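Local structure of sugar phosphate isomerase/epimerase (3L23) at residues N34-Y43 against F286-D294; K74-P82 against H117-P128. The protein binds magnesium and is probably an isomerase or epimerase of sugar phosphates, built on a xylose isomerase-like TIM barrel. All coordinates share one frame; numbering follows the deposited sequence.

Overall arrangement
From the N terminus the chain passes strand 16-18 and reaches helix 31-40, whose partner in contact 1, helix 285-298, lies almost at the C terminus; contact 1 thus closes a loop of 242 residues and brings the first and last helices of the outer layer together. Contact 2 falls wholly within that loop, without crossing it, and spans only 34 residues, pairing strand 74-79 with strand 124-127 next to it in the inner wall. One contact therefore packs helix on helix where the two ends of the barrel meet, and the other joins neighbouring strands. The centres of the two contacts lie about 21 Å apart, and the contacts do not touch.

Contact 1. Residues N34-Y43 against F286-D294; sequences NLRKVKDMGY and FAGVKDCAD
M41, a selenomethionine, reaches from the end of helix 31-40 to helix 285-298, and its side chain can be followed atom by atom. CB and CG run beside the aliphatic part of K290, with M41 CG 3.8 Å from K290 CD. SE then meets the backbone, 3.6 Å from K290 N. A bend at chi3 (-72°) turns the terminal methyl toward the F286 ring, where M41 CE lies 3.5 Å from F286 CD1 and also touches V289 CG1; with SE obliquely placed near the ring, this is a Met-aromatic contact. K37 slants past the same part of the ring, its CD 3.7 Å from F286 CD1, while the backbone oxygen of N34 approaches the ring edge near its plane. In a TIM barrel the outer helices pack round the strands, and here the first and last of them run in similar directions, 26° apart, the axes of the two short segments approaching to 10.9 Å; L17 of strand 16-18, in the barrel wall, touches V38, Y43 and V289. G42 ends the first helix in a Schellman motif, and the chain then delivers Y43. Its OH donates to V289 O at 2.8 Å, tilted 31° from the carbonyl plane, while A293 N, the helical donor, reaches that oxygen from the opposite face. Y43 CE2 also packs 3.4 Å from V289 CG1, the two side chains slanting across each other. A phenylalanine here would probably leave V289 O with its helical partner but without the one hydrogen bond that crosses between the segments. Further along, A293 CB lies against M41 O, 3.2 Å away.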
# COMPACT_ATOMS: atom_id res chain seq x y z
N ASN A 34 -7.95 -21.52 3.49
CA ASN A 34 -8.32 -20.16 3.10
C ASN A 34 -7.40 -19.58 2.04
O ASN A 34 -7.85 -18.89 1.13
CB ASN A 34 -8.39 -19.22 4.31
CG ASN A 34 -9.45 -19.65 5.31
OD1 ASN A 34 -10.33 -20.45 4.98
ND2 ASN A 34 -9.33 -19.21 6.56
N LEU A 35 -6.10 -19.88 2.14
CA LEU A 35 -5.13 -19.42 1.14
C LEU A 35 -5.37 -20.17 -0.20
O LEU A 35 -5.26 -19.56 -1.27
CB LEU A 35 -3.71 -19.58 1.65
CG LEU A 35 -3.28 -18.55 2.70
CD1 LEU A 35 -2.06 -19.05 3.55
CD2 LEU A 35 -3.01 -17.21 2.02
N ARG A 36 -5.71 -21.44 -0.13
CA ARG A 36 -6.15 -22.18 -1.32
C ARG A 36 -7.38 -21.54 -1.98
O ARG A 36 -7.46 -21.48 -3.23
CB ARG A 36 -6.42 -23.65 -1.02
CG ARG A 36 -5.16 -24.43 -0.69
CD ARG A 36 -5.37 -25.93 -0.75
NE ARG A 36 -6.35 -26.45 0.21
CZ ARG A 36 -6.07 -26.82 1.47
NH1 ARG A 36 -4.85 -26.75 1.98
NH2 ARG A 36 -7.04 -27.29 2.22
N LYS A 37 -8.31 -21.06 -1.16
CA LYS A 37 -9.51 -20.35 -1.69
C LYS A 37 -9.11 -19.08 -2.42
O LYS A 37 -9.69 -18.73 -3.44
CB LYS A 37 -10.55 -20.08 -0.59
CG LYS A 37 -11.89 -19.43 -1.10
CD LYS A 37 -13.11 -19.58 -0.11
CE LYS A 37 -14.45 -19.04 -0.74
NZ LYS A 37 -15.72 -19.52 0.03
N VAL A 38 -8.11 -18.36 -1.90
CA VAL A 38 -7.57 -17.17 -2.57
C VAL A 38 -7.05 -17.53 -3.98
O VAL A 38 -7.41 -16.87 -4.96
CB VAL A 38 -6.47 -16.50 -1.73
CG1 VAL A 38 -5.74 -15.45 -2.53
CG2 VAL A 38 -7.10 -15.89 -0.46
N LYS A 39 -6.27 -18.59 -4.06
CA LYS A 39 -5.80 -19.09 -5.34
C LYS A 39 -6.97 -19.46 -6.24
O LYS A 39 -7.01 -19.08 -7.41
CB LYS A 39 -4.89 -20.31 -5.18
CG LYS A 39 -4.34 -20.84 -6.51
CD LYS A 39 -3.26 -19.94 -7.11
CE LYS A 39 -2.71 -20.60 -8.39
NZ LYS A 39 -1.45 -19.96 -8.80
N ASP A 40 -7.95 -20.18 -5.71
CA ASP A 40 -9.09 -20.65 -6.52
C ASP A 40 -9.94 -19.50 -7.05
O ASP A 40 -10.58 -19.66 -8.09
CB ASP A 40 -9.96 -21.63 -5.72
CG ASP A 40 -9.27 -22.97 -5.47
OD1 ASP A 40 -8.27 -23.31 -6.16
OD2 ASP A 40 -9.75 -23.73 -4.57
N MSE A 41 -9.98 -18.39 -6.34
CA MSE A 41 -10.69 -17.18 -6.80
C MSE A 41 -9.96 -16.47 -7.96
O MSE A 41 -10.54 -15.57 -8.58
CB MSE A 41 -10.91 -16.19 -5.63
CG MSE A 41 -11.87 -16.70 -4.58
SE MSE A 41 -12.31 -15.30 -3.31
CE MSE A 41 -10.65 -15.20 -2.34
N GLY A 42 -8.72 -16.85 -8.24
CA GLY A 42 -7.97 -16.33 -9.39
C GLY A 42 -6.82 -15.41 -9.06
O GLY A 42 -6.27 -14.78 -9.95
N TYR A 43 -6.43 -15.34 -7.78
CA TYR A 43 -5.31 -14.52 -7.36
C TYR A 43 -4.01 -15.31 -7.38
O TYR A 43 -3.99 -16.47 -7.06
CB TYR A 43 -5.54 -13.97 -5.95
CG TYR A 43 -6.71 -13.03 -5.88
CD1 TYR A 43 -6.58 -11.70 -6.28
CD2 TYR A 43 -7.98 -13.47 -5.50
CE1 TYR A 43 -7.65 -10.85 -6.27
CE2 TYR A 43 -9.08 -12.57 -5.50
CZ TYR A 43 -8.89 -11.25 -5.86
OH TYR A 43 -9.93 -10.32 -5.88
N PHE A 286 -14.80 -12.48 1.68
CA PHE A 286 -14.45 -13.50 0.66
C PHE A 286 -15.39 -13.38 -0.55
O PHE A 286 -14.94 -13.51 -1.68
CB PHE A 286 -14.42 -14.92 1.21
CG PHE A 286 -13.03 -15.40 1.60
CD1 PHE A 286 -12.20 -16.03 0.66
CD2 PHE A 286 -12.57 -15.27 2.90
CE1 PHE A 286 -10.93 -16.48 1.02
CE2 PHE A 286 -11.30 -15.72 3.25
CZ PHE A 286 -10.49 -16.34 2.28
N ALA A 287 -16.68 -13.16 -0.30
CA ALA A 287 -17.67 -13.04 -1.37
C ALA A 287 -17.35 -11.82 -2.24
O ALA A 287 -17.33 -11.90 -3.46
CB ALA A 287 -19.11 -13.00 -0.78
N GLY A 288 -17.08 -10.68 -1.62
CA GLY A 288 -16.77 -9.48 -2.38
C GLY A 288 -15.45 -9.59 -3.12
O GLY A 288 -15.34 -9.11 -4.25
N VAL A 289 -14.43 -10.17 -2.50
CA VAL A 289 -13.14 -10.39 -3.15
C VAL A 289 -13.26 -11.29 -4.41
O VAL A 289 -12.61 -11.05 -5.44
CB VAL A 289 -12.09 -10.92 -2.12
CG1 VAL A 289 -10.84 -11.48 -2.83
CG2 VAL A 289 -11.71 -9.78 -1.15
N LYS A 290 -14.10 -12.30 -4.34
CA LYS A 290 -14.41 -13.11 -5.52
C LYS A 290 -14.97 -12.27 -6.66
O LYS A 290 -14.50 -12.36 -7.80
CB LYS A 290 -15.42 -14.19 -5.14
CG LYS A 290 -15.94 -15.09 -6.29
CD LYS A 290 -14.83 -15.97 -6.87
CE LYS A 290 -15.36 -17.20 -7.67
NZ LYS A 290 -16.25 -16.79 -8.85
N ASP A 291 -15.94 -11.43 -6.33
CA ASP A 291 -16.59 -10.60 -7.32
C ASP A 291 -15.59 -9.62 -7.97
O ASP A 291 -15.67 -9.35 -9.18
CB ASP A 291 -17.76 -9.83 -6.70
CG ASP A 291 -18.98 -10.70 -6.42
OD1 ASP A 291 -19.06 -11.89 -6.85
OD2 ASP A 291 -19.91 -10.18 -5.78
N CYS A 292 -14.67 -9.09 -7.16
CA CYS A 292 -13.60 -8.24 -7.70
C CYS A 292 -12.69 -8.99 -8.71
O CYS A 292 -12.34 -8.46 -9.76
CB CYS A 292 -12.76 -7.63 -6.60
SG CYS A 292 -13.68 -6.40 -5.59
N ALA A 293 -12.30 -10.22 -8.39
CA ALA A 293 -11.50 -11.04 -9.29
C ALA A 293 -12.27 -11.28 -10.57
O ALA A 293 -11.72 -11.16 -11.65
CB ALA A 293 -11.14 -12.41 -8.63
N ASP A 294 -13.56 -11.60 -10.45
CA ASP A 294 -14.38 -11.94 -11.60
C ASP A 294 -14.51 -10.74 -12.52
O ASP A 294 -14.47 -10.88 -13.72
CB ASP A 294 -15.77 -12.43 -11.16
CG ASP A 294 -15.76 -13.82 -10.52
OD1 ASP A 294 -14.77 -14.54 -10.72
OD2 ASP A 294 -16.78 -14.20 -9.84

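Contact 2. Residues K74-P82 against H117-P128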
# COMPACT_ATOMS: atom_id res chain seq x y z
N LYS A 74 2.34 -16.14 -4.39
CA LYS A 74 3.66 -15.56 -4.12
C LYS A 74 3.52 -14.26 -3.38
O LYS A 74 2.70 -13.43 -3.77
CB LYS A 74 4.42 -15.29 -5.41
CG LYS A 74 5.91 -15.04 -5.20
N ILE A 75 4.33 -14.09 -2.34
CA ILE A 75 4.37 -12.84 -1.59
C ILE A 75 5.29 -11.87 -2.31
O ILE A 75 6.49 -12.13 -2.47
CB ILE A 75 4.84 -13.06 -0.13
CG1 ILE A 75 3.89 -14.03 0.61
CG2 ILE A 75 4.98 -11.73 0.60
CD1 ILE A 75 4.47 -14.46 1.97
N ILE A 76 4.70 -10.76 -2.78
CA ILE A 76 5.38 -9.74 -3.58
C ILE A 76 5.62 -8.45 -2.80
O ILE A 76 6.60 -7.75 -3.03
CB ILE A 76 4.50 -9.37 -4.81
CG1 ILE A 76 4.24 -10.61 -5.67
CG2 ILE A 76 5.10 -8.22 -5.68
CD1 ILE A 76 5.48 -11.34 -6.13
N SER A 77 4.71 -8.13 -1.89
CA SER A 77 4.75 -6.85 -1.23
C SER A 77 4.20 -6.96 0.18
O SER A 77 3.58 -7.96 0.56
CB SER A 77 3.93 -5.84 -2.05
OG SER A 77 3.96 -4.55 -1.51
N SER A 78 4.48 -5.95 0.98
CA SER A 78 4.01 -5.89 2.36
C SER A 78 3.82 -4.45 2.83
O SER A 78 4.68 -3.61 2.58
CB SER A 78 5.00 -6.61 3.29
OG SER A 78 4.60 -6.63 4.66
N HIS A 79 2.71 -4.22 3.55
CA HIS A 79 2.35 -2.97 4.19
C HIS A 79 2.74 -2.99 5.63
O HIS A 79 2.29 -3.82 6.39
CB HIS A 79 0.85 -2.71 4.13
CG HIS A 79 0.41 -2.04 2.89
ND1 HIS A 79 -0.79 -1.37 2.78
CD2 HIS A 79 1.02 -1.93 1.69
CE1 HIS A 79 -0.89 -0.87 1.57
NE2 HIS A 79 0.18 -1.20 0.88
N VAL A 80 3.58 -2.03 6.02
CA VAL A 80 4.03 -1.97 7.38
C VAL A 80 4.07 -0.50 7.83
O VAL A 80 4.30 0.39 7.02
CB VAL A 80 5.44 -2.58 7.54
CG1 VAL A 80 5.41 -4.09 7.16
CG2 VAL A 80 6.47 -1.80 6.70
N ASN A 81 3.86 -0.26 9.11
CA ASN A 81 3.94 1.09 9.64
C ASN A 81 4.88 1.15 10.84
O ASN A 81 4.75 0.31 11.74
CB ASN A 81 2.56 1.54 10.13
CG ASN A 81 1.63 1.90 9.02
OD1 ASN A 81 1.87 2.84 8.20
ND2 ASN A 81 0.54 1.15 8.97
N PRO A 82 5.82 2.12 10.88
CA PRO A 82 6.68 2.27 12.06
C PRO A 82 5.98 2.33 13.41
O PRO A 82 5.00 3.08 13.59
CB PRO A 82 7.42 3.59 11.79
CG PRO A 82 7.49 3.65 10.31
CD PRO A 82 6.22 3.06 9.81
N HIS A 117 11.72 -8.87 5.94
CA HIS A 117 11.11 -8.95 4.60
C HIS A 117 12.09 -9.45 3.54
O HIS A 117 11.64 -10.06 2.57
CB HIS A 117 10.45 -7.64 4.23
CG HIS A 117 9.16 -7.44 4.96
ND1 HIS A 117 9.11 -7.02 6.27
CD2 HIS A 117 7.88 -7.65 4.58
CE1 HIS A 117 7.85 -6.96 6.67
NE2 HIS A 117 7.08 -7.35 5.67
N ALA A 118 13.40 -9.25 3.75
CA ALA A 118 14.41 -9.85 2.90
C ALA A 118 14.33 -11.37 3.06
O ALA A 118 14.36 -12.12 2.09
CB ALA A 118 15.81 -9.34 3.23
N LYS A 119 14.20 -11.85 4.30
CA LYS A 119 14.05 -13.28 4.52
C LYS A 119 12.77 -13.82 3.90
O LYS A 119 12.75 -14.98 3.46
CB LYS A 119 14.08 -13.61 6.01
CG LYS A 119 15.43 -13.40 6.63
N LEU A 120 11.72 -13.01 3.86
CA LEU A 120 10.46 -13.39 3.21
C LEU A 120 10.54 -13.36 1.66
O LEU A 120 9.62 -13.84 1.00
CB LEU A 120 9.30 -12.51 3.67
CG LEU A 120 8.69 -12.68 5.05
CD1 LEU A 120 7.72 -11.52 5.38
CD2 LEU A 120 7.99 -14.06 5.15
N GLY A 121 11.60 -12.78 1.09
CA GLY A 121 11.75 -12.66 -0.37
C GLY A 121 10.80 -11.66 -1.00
O GLY A 121 10.52 -11.71 -2.20
N CYS A 122 10.40 -10.69 -0.20
CA CYS A 122 9.41 -9.72 -0.55
C CYS A 122 10.05 -8.63 -1.42
O CYS A 122 11.11 -8.05 -1.06
CB CYS A 122 8.82 -9.23 0.76
SG CYS A 122 7.33 -8.47 0.62
N LYS A 123 9.49 -8.37 -2.60
CA LYS A 123 10.06 -7.39 -3.53
C LYS A 123 9.89 -5.92 -3.09
O LYS A 123 10.82 -5.10 -3.27
CB LYS A 123 9.50 -7.61 -4.94
CG LYS A 123 9.88 -6.52 -5.91
CD LYS A 123 9.54 -6.85 -7.32
CE LYS A 123 10.07 -5.78 -8.26
NZ LYS A 123 9.98 -6.18 -9.68
N TYR A 124 8.68 -5.60 -2.61
CA TYR A 124 8.32 -4.28 -2.13
C TYR A 124 8.02 -4.26 -0.64
O TYR A 124 7.35 -5.16 -0.14
CB TYR A 124 7.08 -3.78 -2.86
CG TYR A 124 7.14 -3.81 -4.38
CD1 TYR A 124 7.76 -2.81 -5.07
CD2 TYR A 124 6.50 -4.81 -5.09
CE1 TYR A 124 7.78 -2.79 -6.44
CE2 TYR A 124 6.52 -4.82 -6.48
CZ TYR A 124 7.15 -3.81 -7.15
OH TYR A 124 7.18 -3.82 -8.52
N LEU A 125 8.49 -3.20 0.03
CA LEU A 125 8.18 -2.90 1.43
C LEU A 125 7.63 -1.47 1.43
O LEU A 125 8.30 -0.53 0.99
CB LEU A 125 9.44 -3.01 2.29
CG LEU A 125 9.22 -2.95 3.80
CD1 LEU A 125 8.24 -4.01 4.29
CD2 LEU A 125 10.57 -3.03 4.56
N ILE A 126 6.39 -1.32 1.91
CA ILE A 126 5.59 -0.10 1.69
C ILE A 126 4.94 0.39 2.98
O ILE A 126 4.37 -0.40 3.73
CB ILE A 126 4.51 -0.34 0.61
CG1 ILE A 126 5.15 -0.65 -0.75
CG2 ILE A 126 3.54 0.84 0.51
CD1 ILE A 126 4.25 -1.13 -1.90
N GLN A 127 5.07 1.69 3.25
CA GLN A 127 4.37 2.38 4.35
C GLN A 127 3.06 2.92 3.81
O GLN A 127 3.07 3.70 2.85
CB GLN A 127 5.20 3.52 4.91
CG GLN A 127 4.46 4.27 5.98
CD GLN A 127 5.33 5.26 6.66
OE1 GLN A 127 6.56 5.04 6.78
NE2 GLN A 127 4.73 6.35 7.15
N PRO A 128 1.92 2.48 4.38
CA PRO A 128 0.59 2.94 3.87
C PRO A 128 -0.12 4.04 4.63
O PRO A 128 -1.14 4.52 4.14
CB PRO A 128 -0.23 1.66 3.97
CG PRO A 128 0.26 1.07 5.27
CD PRO A 128 1.75 1.37 5.34
O HOH W 1 8.13 -14.06 -1.39
O HOH W 2 8.63 -11.16 -3.92
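Two adjacent parallel strands of the TIM-barrel wall, 74-79 and 124-127, form this contact, joined through helix 103-119 in a beta-alpha-beta crossover. The backbone ladder is straightest at its ends: Y124 N donates to I76 O, and V80 N meets I126 O at 2.9 Å with an N-H...O angle of 164°. Between them I126 N binds S78 O, whereas the bond from S78 N to Y124 O is weak. Ahead of strand 124-127, two waters bridge the segments, both donating to I75 O, one also to L120 O and the other to G121 O.

On the helix-facing side, S78 holds its OG anti to the backbone N (chi1 -179°), and there S78 OG is hydrogen-bonded to H117 NE2 at 2.8 Å, at the ring edge near its plane. L125 CD1 sits over the centre of one face of that imidazole, 3.5 Å above the plane, and L120 CD1 lies off-centre over the other. V80 CG1 adds a contact to H117 CE1, and the V80 and L125 side chains cross at about a right angle, CG2 of V80 against CD1 of L125.

The opposite side carries S77, H79, Y124 and I126. S77 OG, hydrogen-bonded to E47, touches I126 CD1 at 3.5 Å. P128 CB covers one face of the H79 ring, 3.3 Å from ND1, while I126 CG2 approaches CD2 obliquely. H79 NE2 bonds to E214, and its ring meets those of the magnesium ligands H165 and H242; P128 O accepts a bond from H165 ND1. The H79 ring is therefore held by a hydrogen bond at NE2 and by packing on its face, and P128 serves both that ring and a metal ligand, consistent with a second-shell role for this strand end in positioning the magnesium site.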